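Local coordinates for protein ribulose bisphosphate carboxylase (Pyrococcus horikoshii, PDB 2D69) that probably catalyses the carboxylation of ribulose 1,5-bisphosphate to two molecules of 3-phosphoglycerate, as a magnesium-dependent form III Rubisco of an archaeal AMP degradation pathway, at residues R204-V209 with K221-N226; R198-V203 with A238-N243; I173-W178 with D211-E216. All coordinates share one frame; numbering follows the deposited sequence.

Interaction 1 (R204-V209 with K221-N226). With SO4 (sulfate ion), chain I.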
loop_
_atom_site.group_PDB
_atom_site.type_symbol
_atom_site.label_atom_id
_atom_site.label_comp_id
_atom_site.label_asym_id
_atom_site.label_seq_id
_atom_site.Cartn_x
_atom_site.Cartn_y
_atom_site.Cartn_z
ATOM N N ARG A 204 18.239 7.360 -19.538
ATOM C CA ARG A 204 17.480 8.467 -20.153
ATOM C C ARG A 204 18.095 8.904 -21.447
ATOM O O ARG A 204 17.385 9.103 -22.471
ATOM C CB ARG A 204 17.394 9.637 -19.211
ATOM C CG ARG A 204 16.541 9.342 -17.984
ATOM C CD ARG A 204 16.590 10.493 -17.006
ATOM N NE ARG A 204 16.059 10.208 -15.707
ATOM C CZ ARG A 204 16.617 10.609 -14.558
ATOM N NH1 ARG A 204 17.805 11.257 -14.510
ATOM N NH2 ARG A 204 15.996 10.302 -13.433
ATOM N N LYS A 205 19.412 9.083 -21.462
ATOM C CA LYS A 205 20.025 9.607 -22.691
ATOM C C LYS A 205 20.096 8.601 -23.820
ATOM O O LYS A 205 19.736 8.903 -24.939
ATOM C CB LYS A 205 21.417 10.184 -22.403
ATOM C CG LYS A 205 22.181 10.797 -23.574
ATOM C CD LYS A 205 21.488 12.026 -24.143
ATOM C CE LYS A 205 22.313 12.610 -25.276
ATOM N NZ LYS A 205 21.696 13.894 -25.833
ATOM N N LEU A 206 20.564 7.396 -23.539
ATOM C CA LEU A 206 20.924 6.473 -24.618
ATOM C C LEU A 206 19.731 5.933 -25.379
ATOM O O LEU A 206 19.829 5.651 -26.573
ATOM C CB LEU A 206 21.764 5.325 -24.085
ATOM C CG LEU A 206 23.271 5.539 -24.078
ATOM C CD1 LEU A 206 23.793 5.445 -25.467
ATOM C CD2 LEU A 206 23.629 6.903 -23.422
ATOM N N TYR A 207 18.599 5.816 -24.708
ATOM C CA TYR A 207 17.385 5.314 -25.360
ATOM C C TYR A 207 16.787 6.382 -26.252
ATOM O O TYR A 207 16.121 6.070 -27.237
ATOM C CB TYR A 207 16.391 4.723 -24.319
ATOM C CG TYR A 207 16.887 3.365 -23.814
ATOM C CD1 TYR A 207 17.574 3.234 -22.612
ATOM C CD2 TYR A 207 16.750 2.196 -24.617
ATOM C CE1 TYR A 207 18.048 2.042 -22.232
ATOM C CE2 TYR A 207 17.229 0.999 -24.227
ATOM C CZ TYR A 207 17.904 0.913 -23.042
ATOM O OH TYR A 207 18.423 -0.265 -22.568
ATOM N N ARG A 208 17.002 7.645 -25.916
ATOM C CA ARG A 208 16.648 8.729 -26.837
ATOM C C ARG A 208 17.489 8.693 -28.125
ATOM O O ARG A 208 16.970 8.810 -29.230
ATOM C CB ARG A 208 16.783 10.103 -26.169
ATOM C CG ARG A 208 15.838 10.275 -24.970
ATOM C CD ARG A 208 15.927 11.646 -24.263
ATOM N NE ARG A 208 15.483 12.697 -25.177
ATOM C CZ ARG A 208 16.277 13.489 -25.907
ATOM N NH1 ARG A 208 17.613 13.397 -25.838
ATOM N NH2 ARG A 208 15.717 14.406 -26.719
ATOM N N VAL A 209 18.780 8.490 -27.975
ATOM C CA VAL A 209 19.666 8.331 -29.121
ATOM C C VAL A 209 19.239 7.097 -29.924
ATOM O O VAL A 209 19.144 7.147 -31.167
ATOM C CB VAL A 209 21.120 8.107 -28.661
ATOM C CG1 VAL A 209 22.073 7.754 -29.857
ATOM C CG2 VAL A 209 21.655 9.298 -27.874
ATOM N N LYS A 221 17.244 -0.965 -33.100
ATOM C CA LYS A 221 18.474 -0.914 -32.368
ATOM C C LYS A 221 18.199 -1.219 -30.889
ATOM O O LYS A 221 17.156 -0.838 -30.340
ATOM C CB LYS A 221 19.134 0.460 -32.519
ATOM C CG LYS A 221 19.318 0.963 -33.973
ATOM C CD LYS A 221 20.230 0.043 -34.727
ATOM C CE LYS A 221 20.553 0.574 -36.114
ATOM N NZ LYS A 221 21.502 -0.382 -36.788
ATOM N N GLU A 222 19.146 -1.889 -30.267
ATOM C CA GLU A 222 19.008 -2.269 -28.870
ATOM C C GLU A 222 20.311 -2.106 -28.114
ATOM O O GLU A 222 21.348 -1.753 -28.686
ATOM C CB GLU A 222 18.434 -3.677 -28.730
ATOM C CG GLU A 222 16.975 -3.624 -28.356
ATOM C CD GLU A 222 16.699 -3.016 -26.974
ATOM O OE1 GLU A 222 17.587 -2.992 -26.088
ATOM O OE2 GLU A 222 15.550 -2.591 -26.762
ATOM N N TYR A 223 20.222 -2.358 -26.812
ATOM C CA TYR A 223 21.253 -1.962 -25.871
ATOM C C TYR A 223 21.342 -2.996 -24.761
ATOM O O TYR A 223 20.435 -3.110 -23.947
ATOM C CB TYR A 223 20.897 -0.577 -25.282
ATOM C CG TYR A 223 21.946 0.036 -24.371
ATOM C CD1 TYR A 223 23.214 -0.503 -24.261
ATOM C CD2 TYR A 223 21.664 1.157 -23.624
ATOM C CE1 TYR A 223 24.134 0.034 -23.420
ATOM C CE2 TYR A 223 22.613 1.729 -22.789
ATOM C CZ TYR A 223 23.819 1.169 -22.676
ATOM O OH TYR A 223 24.748 1.718 -21.835
ATOM N N LEU A 224 22.452 -3.709 -24.730
ATOM C CA LEU A 224 22.743 -4.680 -23.731
ATOM C C LEU A 224 23.363 -3.927 -22.597
ATOM O O LEU A 224 24.581 -3.929 -22.392
ATOM C CB LEU A 224 23.701 -5.740 -24.270
ATOM C CG LEU A 224 23.251 -6.345 -25.609
ATOM C CD1 LEU A 224 24.319 -7.257 -26.143
ATOM C CD2 LEU A 224 21.942 -7.075 -25.533
ATOM N N ILE A 225 22.492 -3.298 -21.831
ATOM C CA ILE A 225 22.870 -2.397 -20.759
ATOM C C ILE A 225 23.129 -3.156 -19.500
ATOM O O ILE A 225 22.305 -3.975 -19.092
ATOM C CB ILE A 225 21.767 -1.310 -20.607
ATOM C CG1 ILE A 225 22.198 -0.266 -19.559
ATOM C CG2 ILE A 225 20.400 -1.906 -20.241
ATOM C CD1 ILE A 225 21.485 1.026 -19.738
ATOM N N ASN A 226 24.281 -2.889 -18.876
ATOM C CA ASN A 226 24.739 -3.631 -17.700
ATOM C C ASN A 226 24.050 -3.199 -16.393
ATOM O O ASN A 226 24.345 -2.156 -15.853
ATOM C CB ASN A 226 26.215 -3.438 -17.588
ATOM C CG ASN A 226 26.866 -4.358 -16.613
ATOM O OD1 ASN A 226 28.111 -4.401 -16.516
ATOM N ND2 ASN A 226 26.088 -5.175 -15.969
HETATM S S SO4 I . 19.630 12.486 -29.148
HETATM O O1 SO4 I . 19.139 13.629 -29.909
HETATM O O2 SO4 I . 20.593 11.745 -29.961
HETATM O O3 SO4 I . 20.240 12.956 -27.905
HETATM O O4 SO4 I . 18.499 11.624 -28.828
HETATM O O HOH W 1 17.335 -2.439 -23.414
#

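Interaction 2 (R198-V203 with A238-N243)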
loop_
_atom_site.group_PDB
_atom_site.type_symbol
_atom_site.label_atom_id
_atom_site.label_comp_id
_atom_site.label_asym_id
_atom_site.label_seq_id
_atom_site.Cartn_x
_atom_site.Cartn_y
_atom_site.Cartn_z
ATOM N N ARG A 198 26.129 7.996 -14.338
ATOM C CA ARG A 198 25.110 7.405 -13.501
ATOM C C ARG A 198 24.130 6.611 -14.333
ATOM O O ARG A 198 23.628 7.123 -15.337
ATOM C CB ARG A 198 24.329 8.479 -12.712
ATOM C CG ARG A 198 24.891 8.796 -11.361
ATOM C CD ARG A 198 24.035 9.753 -10.467
ATOM N NE ARG A 198 22.814 9.178 -9.885
ATOM C CZ ARG A 198 21.571 9.441 -10.303
ATOM N NH1 ARG A 198 21.367 10.275 -11.302
ATOM N NH2 ARG A 198 20.530 8.902 -9.692
ATOM N N PHE A 199 23.806 5.409 -13.852
ATOM C CA PHE A 199 22.972 4.490 -14.575
ATOM C C PHE A 199 21.697 5.158 -15.067
ATOM O O PHE A 199 21.370 5.112 -16.280
ATOM C CB PHE A 199 22.618 3.224 -13.739
ATOM C CG PHE A 199 21.929 2.191 -14.565
ATOM C CD1 PHE A 199 20.522 2.243 -14.780
ATOM C CD2 PHE A 199 22.682 1.257 -15.267
ATOM C CE1 PHE A 199 19.890 1.333 -15.642
ATOM C CE2 PHE A 199 22.044 0.325 -16.084
ATOM C CZ PHE A 199 20.649 0.391 -16.322
ATOM N N GLU A 200 20.981 5.835 -14.181
ATOM C CA GLU A 200 19.691 6.423 -14.649
ATOM C C GLU A 200 19.811 7.541 -15.658
ATOM O O GLU A 200 18.886 7.800 -16.541
ATOM C CB GLU A 200 18.799 6.851 -13.466
ATOM C CG GLU A 200 17.331 7.050 -13.967
ATOM C CD GLU A 200 16.281 7.115 -12.862
ATOM O OE1 GLU A 200 15.069 7.065 -13.203
ATOM O OE2 GLU A 200 16.669 7.222 -11.669
ATOM N N GLU A 201 20.911 8.273 -15.548
ATOM C CA GLU A 201 21.229 9.321 -16.536
ATOM C C GLU A 201 21.600 8.681 -17.869
ATOM O O GLU A 201 21.169 9.120 -18.909
ATOM C CB GLU A 201 22.339 10.227 -16.016
ATOM C CG GLU A 201 21.932 11.047 -14.791
ATOM C CD GLU A 201 23.076 11.888 -14.197
ATOM O OE1 GLU A 201 22.908 12.277 -12.996
ATOM O OE2 GLU A 201 24.105 12.168 -14.918
ATOM N N ARG A 202 22.357 7.591 -17.827
ATOM C CA ARG A 202 22.682 6.854 -19.042
ATOM C C ARG A 202 21.419 6.289 -19.720
ATOM O O ARG A 202 21.235 6.497 -20.932
ATOM C CB ARG A 202 23.643 5.722 -18.742
ATOM C CG ARG A 202 24.247 5.128 -19.993
ATOM C CD ARG A 202 25.481 4.342 -19.691
ATOM N NE ARG A 202 25.241 2.986 -19.202
ATOM C CZ ARG A 202 25.539 2.583 -17.970
ATOM N NH1 ARG A 202 25.961 3.450 -17.057
ATOM N NH2 ARG A 202 25.430 1.306 -17.678
ATOM N N VAL A 203 20.508 5.657 -18.963
ATOM C CA VAL A 203 19.267 5.177 -19.605
ATOM C C VAL A 203 18.454 6.266 -20.239
ATOM O O VAL A 203 17.975 6.130 -21.368
ATOM C CB VAL A 203 18.317 4.259 -18.737
ATOM C CG1 VAL A 203 19.047 3.479 -17.701
ATOM C CG2 VAL A 203 17.192 5.000 -18.124
ATOM N N ALA A 238 16.649 -2.676 -13.999
ATOM C CA ALA A 238 15.782 -3.372 -14.985
ATOM C C ALA A 238 14.489 -2.624 -15.168
ATOM O O ALA A 238 14.063 -2.353 -16.315
ATOM C CB ALA A 238 15.552 -4.853 -14.585
ATOM N N GLU A 239 13.889 -2.159 -14.071
ATOM C CA GLU A 239 12.629 -1.386 -14.211
ATOM C C GLU A 239 12.839 -0.087 -14.973
ATOM O O GLU A 239 11.998 0.348 -15.837
ATOM C CB GLU A 239 12.032 -1.074 -12.804
ATOM C CG GLU A 239 11.532 -2.305 -12.047
ATOM C CD GLU A 239 11.082 -2.022 -10.602
ATOM O OE1 GLU A 239 11.503 -1.013 -10.016
ATOM O OE2 GLU A 239 10.311 -2.814 -10.042
ATOM N N MET A 240 13.958 0.569 -14.728
ATOM C CA MET A 240 14.286 1.804 -15.479
ATOM C C MET A 240 14.484 1.565 -16.976
ATOM O O MET A 240 14.010 2.344 -17.812
ATOM C CB MET A 240 15.502 2.517 -14.922
ATOM C CG MET A 240 15.358 3.071 -13.502
ATOM S SD MET A 240 17.101 3.363 -12.977
ATOM C CE MET A 240 16.931 3.552 -11.143
ATOM N N VAL A 241 15.110 0.439 -17.312
ATOM C CA VAL A 241 15.336 0.090 -18.712
ATOM C C VAL A 241 13.975 -0.115 -19.397
ATOM O O VAL A 241 13.674 0.543 -20.405
ATOM C CB VAL A 241 16.306 -1.164 -18.811
ATOM C CG1 VAL A 241 16.376 -1.678 -20.300
ATOM C CG2 VAL A 241 17.688 -0.786 -18.345
ATOM N N ALA A 242 13.102 -0.939 -18.810
ATOM C CA ALA A 242 11.770 -1.279 -19.387
ATOM C C ALA A 242 10.945 -0.010 -19.540
ATOM O O ALA A 242 10.272 0.228 -20.561
ATOM C CB ALA A 242 11.047 -2.256 -18.506
ATOM N N ASN A 243 11.035 0.839 -18.529
ATOM C CA ASN A 243 10.343 2.105 -18.538
ATOM C C ASN A 243 10.732 3.022 -19.646
ATOM O O ASN A 243 9.919 3.778 -20.151
ATOM C CB ASN A 243 10.599 2.844 -17.232
ATOM C CG ASN A 243 9.374 3.169 -16.599
ATOM O OD1 ASN A 243 8.855 2.319 -15.806
ATOM N ND2 ASN A 243 8.751 4.319 -17.019
#

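Interaction 3 (I173-W178 with D211-E216)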
loop_
_atom_site.group_PDB
_atom_site.type_symbol
_atom_site.label_atom_id
_atom_site.label_comp_id
_atom_site.label_asym_id
_atom_site.label_seq_id
_atom_site.Cartn_x
_atom_site.Cartn_y
_atom_site.Cartn_z
ATOM N N ILE A 173 29.433 7.986 -29.104
ATOM C CA ILE A 173 29.920 6.757 -29.671
ATOM C C ILE A 173 28.782 5.828 -30.046
ATOM O O ILE A 173 28.807 5.240 -31.135
ATOM C CB ILE A 173 31.026 6.119 -28.807
ATOM C CG1 ILE A 173 31.594 4.900 -29.514
ATOM C CG2 ILE A 173 30.577 5.799 -27.409
ATOM C CD1 ILE A 173 32.272 5.261 -30.825
ATOM N N ALA A 174 27.749 5.728 -29.202
ATOM C CA ALA A 174 26.588 4.905 -29.509
ATOM C C ALA A 174 25.947 5.310 -30.806
ATOM O O ALA A 174 25.558 4.466 -31.574
ATOM C CB ALA A 174 25.556 5.017 -28.404
ATOM N N TYR A 175 25.788 6.608 -31.023
ATOM C CA TYR A 175 25.159 7.118 -32.276
ATOM C C TYR A 175 25.924 6.625 -33.489
ATOM O O TYR A 175 25.321 6.229 -34.479
ATOM C CB TYR A 175 25.138 8.634 -32.291
ATOM C CG TYR A 175 24.433 9.201 -33.478
ATOM C CD1 TYR A 175 25.138 9.621 -34.577
ATOM C CD2 TYR A 175 23.044 9.208 -33.543
ATOM C CE1 TYR A 175 24.497 10.172 -35.672
ATOM C CE2 TYR A 175 22.383 9.698 -34.646
ATOM C CZ TYR A 175 23.122 10.178 -35.706
ATOM O OH TYR A 175 22.508 10.655 -36.819
ATOM N N GLU A 176 27.245 6.702 -33.410
ATOM C CA GLU A 176 28.103 6.226 -34.474
ATOM C C GLU A 176 27.929 4.742 -34.765
ATOM O O GLU A 176 27.770 4.335 -35.919
ATOM C CB GLU A 176 29.601 6.515 -34.154
ATOM C CG GLU A 176 30.017 7.985 -34.147
ATOM C CD GLU A 176 29.644 8.722 -35.427
ATOM O OE1 GLU A 176 28.836 9.677 -35.381
ATOM O OE2 GLU A 176 30.197 8.351 -36.478
ATOM N N LEU A 177 27.937 3.945 -33.714
ATOM C CA LEU A 177 27.928 2.487 -33.861
ATOM C C LEU A 177 26.638 1.975 -34.417
ATOM O O LEU A 177 26.631 1.195 -35.389
ATOM C CB LEU A 177 28.191 1.826 -32.523
ATOM C CG LEU A 177 29.594 2.055 -31.981
ATOM C CD1 LEU A 177 29.686 1.680 -30.541
ATOM C CD2 LEU A 177 30.566 1.229 -32.740
ATOM N N TRP A 178 25.546 2.440 -33.815
ATOM C CA TRP A 178 24.185 2.133 -34.269
ATOM C C TRP A 178 23.942 2.650 -35.693
ATOM O O TRP A 178 23.493 1.888 -36.543
ATOM C CB TRP A 178 23.134 2.739 -33.302
ATOM C CG TRP A 178 22.835 1.965 -32.026
ATOM C CD1 TRP A 178 22.845 0.623 -31.862
ATOM C CD2 TRP A 178 22.470 2.515 -30.759
ATOM N NE1 TRP A 178 22.455 0.296 -30.588
ATOM C CE2 TRP A 178 22.207 1.441 -29.893
ATOM C CE3 TRP A 178 22.256 3.816 -30.286
ATOM C CZ2 TRP A 178 21.827 1.625 -28.583
ATOM C CZ3 TRP A 178 21.914 3.993 -29.016
ATOM C CH2 TRP A 178 21.703 2.902 -28.151
ATOM N N ASP A 211 16.306 5.673 -30.111
ATOM C CA ASP A 211 15.098 5.921 -30.876
ATOM C C ASP A 211 15.353 6.833 -32.073
ATOM O O ASP A 211 14.765 6.664 -33.150
ATOM C CB ASP A 211 13.971 6.491 -29.992
ATOM C CG ASP A 211 13.458 5.456 -29.007
ATOM O OD1 ASP A 211 12.833 5.860 -28.020
ATOM O OD2 ASP A 211 13.640 4.224 -29.137
ATOM N N ARG A 212 16.243 7.790 -31.918
ATOM C CA ARG A 212 16.579 8.659 -33.064
ATOM C C ARG A 212 17.196 7.844 -34.209
ATOM O O ARG A 212 16.864 8.059 -35.387
ATOM C CB ARG A 212 17.521 9.774 -32.616
ATOM C CG ARG A 212 17.924 10.759 -33.701
ATOM C CD ARG A 212 19.139 11.587 -33.311
ATOM N NE ARG A 212 19.702 12.288 -34.470
ATOM C CZ ARG A 212 20.894 12.876 -34.483
ATOM N NH1 ARG A 212 21.655 12.892 -33.391
ATOM N NH2 ARG A 212 21.315 13.486 -35.587
ATOM N N VAL A 213 18.084 6.910 -33.873
ATOM C CA VAL A 213 18.769 6.096 -34.896
ATOM C C VAL A 213 17.792 5.170 -35.621
ATOM O O VAL A 213 17.875 5.029 -36.863
ATOM C CB VAL A 213 19.911 5.286 -34.362
ATOM C CG1 VAL A 213 20.561 4.460 -35.494
ATOM C CG2 VAL A 213 20.974 6.207 -33.771
ATOM N N GLU A 214 16.837 4.625 -34.865
ATOM C CA GLU A 214 15.749 3.856 -35.408
ATOM C C GLU A 214 14.984 4.694 -36.403
ATOM O O GLU A 214 14.688 4.195 -37.472
ATOM C CB GLU A 214 14.812 3.317 -34.321
ATOM C CG GLU A 214 15.423 2.141 -33.582
ATOM C CD GLU A 214 14.495 1.499 -32.574
ATOM O OE1 GLU A 214 13.474 2.082 -32.231
ATOM O OE2 GLU A 214 14.805 0.406 -32.103
ATOM N N ALA A 215 14.609 5.920 -36.047
ATOM C CA ALA A 215 13.853 6.765 -36.979
ATOM C C ALA A 215 14.636 7.061 -38.263
ATOM O O ALA A 215 14.068 7.058 -39.348
ATOM C CB ALA A 215 13.398 8.067 -36.287
ATOM N N GLU A 216 15.934 7.278 -38.142
ATOM C CA GLU A 216 16.805 7.654 -39.243
ATOM C C GLU A 216 17.166 6.489 -40.166
ATOM O O GLU A 216 17.316 6.691 -41.392
ATOM C CB GLU A 216 18.083 8.334 -38.708
ATOM C CG GLU A 216 17.852 9.758 -38.177
ATOM C CD GLU A 216 19.029 10.357 -37.403
ATOM O OE1 GLU A 216 20.041 9.640 -37.147
ATOM O OE2 GLU A 216 18.936 11.566 -37.032
#

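Interaction 1 (R204-V209 with K221-N226)
Within the beta-alpha-beta unit 184-186, 199-217, 222-224 of the Rubisco alpha/beta barrel, Y207 and L206 of the helix meet Y223 and I225. Helix and strand axes run at 145° to each other, 9.5 Å apart. The two tyrosine side chains cross at about a right angle, with ring centroids 5.7 Å apart and planes inclined by 42°. Y207 uses its phenolic end: CZ lies 3.8 Å from Y223 CD2, and OH is 3.5 Å from I225 CG2. L206 approaches the Y223 ring obliquely, its CB 3.9 Å from Y223 CE2. In Y223, chi1 of -175° sets CG anti to the backbone N, which places it near Y207 OH, and I225 CB sits over the centre of one face of the Y223 ring. The hydroxyl of Y223 is hydrogen-bonded to D187 and R202.

No direct hydrogen bond joins the segments, but a water does: it lies 2.6 Å from Y207 OH and 2.7 Å from E222 OE1, hydrogen-bonded to both. That same carboxylate oxygen accepts the backbone N-H of Y223 on its anti side, while E222 OE2 pairs with R210, so the carboxylate is gripped at both oxygens. Away from the strand, K205 NZ donates to sulfate O3 at 2.7 Å; this ion probably came from the crystallisation liquor. L206 also packs on A174 of helix 167-179 and on L185 of strand 184-186, and E222 and L224 bond through their backbones to the 183-187 region and touch Y248 of strand 248-252.

Interaction 2 (R198-V203 with A238-N243)
M240 lies against E200 and F199, its thioether crossing the glutamate side chain at about a right angle. The sulfur rests on the aliphatic part of the glutamate, with M240 SD 3.8 Å from E200 CG, and the methyl reaches the carboxylate, M240 CE being 3.7 Å from E200 OE2. Toward F199 the same sulfur makes a Met-aromatic contact at the ring edge: M240 SD is 4.0 Å from F199 CD1 and 78° off the ring normal. V241 meets the far end of this ring, also at the edge and in its plane, where V241 CG2 approaches F199 CZ to 3.8 Å. The phenylalanine thus presents its rim to both residues of helix 231-244. V203, one turn further along, closes more loosely, its CG2 4.4 Å from M240 CB.

M240 has CG anti to its carbonyl carbon and runs on extended, which carries SD out to the phenylalanine. At the helix start, the F199 N-H is bonded to S193 OG, and I225 touches both F199 and V241. Next to F199, R198 at the N-cap position forms a salt bridge with E201, R198 NH1 to E201 OE1 at 3.0 Å, and both residues have further ionic partners on the second subunit, E269 and R341 respectively.

The helix segments run nearly parallel, crossing at -15° with axes 10.2 Å apart, the side-by-side packing of neighbouring outer helices in a TIM barrel, here away from the active site residues.

Interaction 3 (I173-W178 with D211-E216)
Y175 reaches across to E216 with its hydroxyl and to R212 with its ring, and these meetings supply the polar half of the contact. Its OH donates to E216 OE1 at 2.7 Å on the syn side of the carboxylate, whose plane stands 85° to the ring. The other oxygen, E216 OE2, accepts R212 NE at 2.8 Å in a salt bridge between residues one helical turn apart. Y175 CE2 lies 3.4 Å above the R212 guanidinium plane, over its centre, the two planes 26° apart. Y175 CG stands anti to its backbone N, beside the carbonyl carbon, and from there the ring extends to the other helix.

Helices 167-179 and 199-217, neighbours on the outside of the TIM barrel, cross here at -29° with segment axes 10.0 Å apart.

The apolar half centres on V213, whose two methyls are divided between partners. V213 CG2 meets Y175 CD2 at 3.7 Å, and V213 CG1 meets W178 CB at 3.8 Å. An alanine in place of Y175 would probably leave E216 OE1 without its hydroxyl donor, uncover one face of the R212 guanidinium and open a gap beside V213 CG2. The indole NE1 of W178 is hydrogen-bonded to the backbone oxygen of E222.

Overall arrangement
Helix 199-217 takes part in all three contacts: interaction 2 holds its first turn against helix 231-244, interaction 1 its middle against strand 222-224, and interaction 3 its last turns against helix 167-179. Interactions 1 and 2, with centres about 9 Å apart, meet where I225 CG2 lies 3.5 Å from V241 CG2 and Y207 OH lies 3.4 Å from V241 CG1. Interactions 1 and 3, with centres about 10 Å apart, are joined by K221 N and E214 OE2, 3.0 Å apart. Interactions 2 and 3 do not touch. The side chain of Y223 comes within about 6 Å of that of K186, the lysine predicted to bind magnesium once carbamylated, unmodified here.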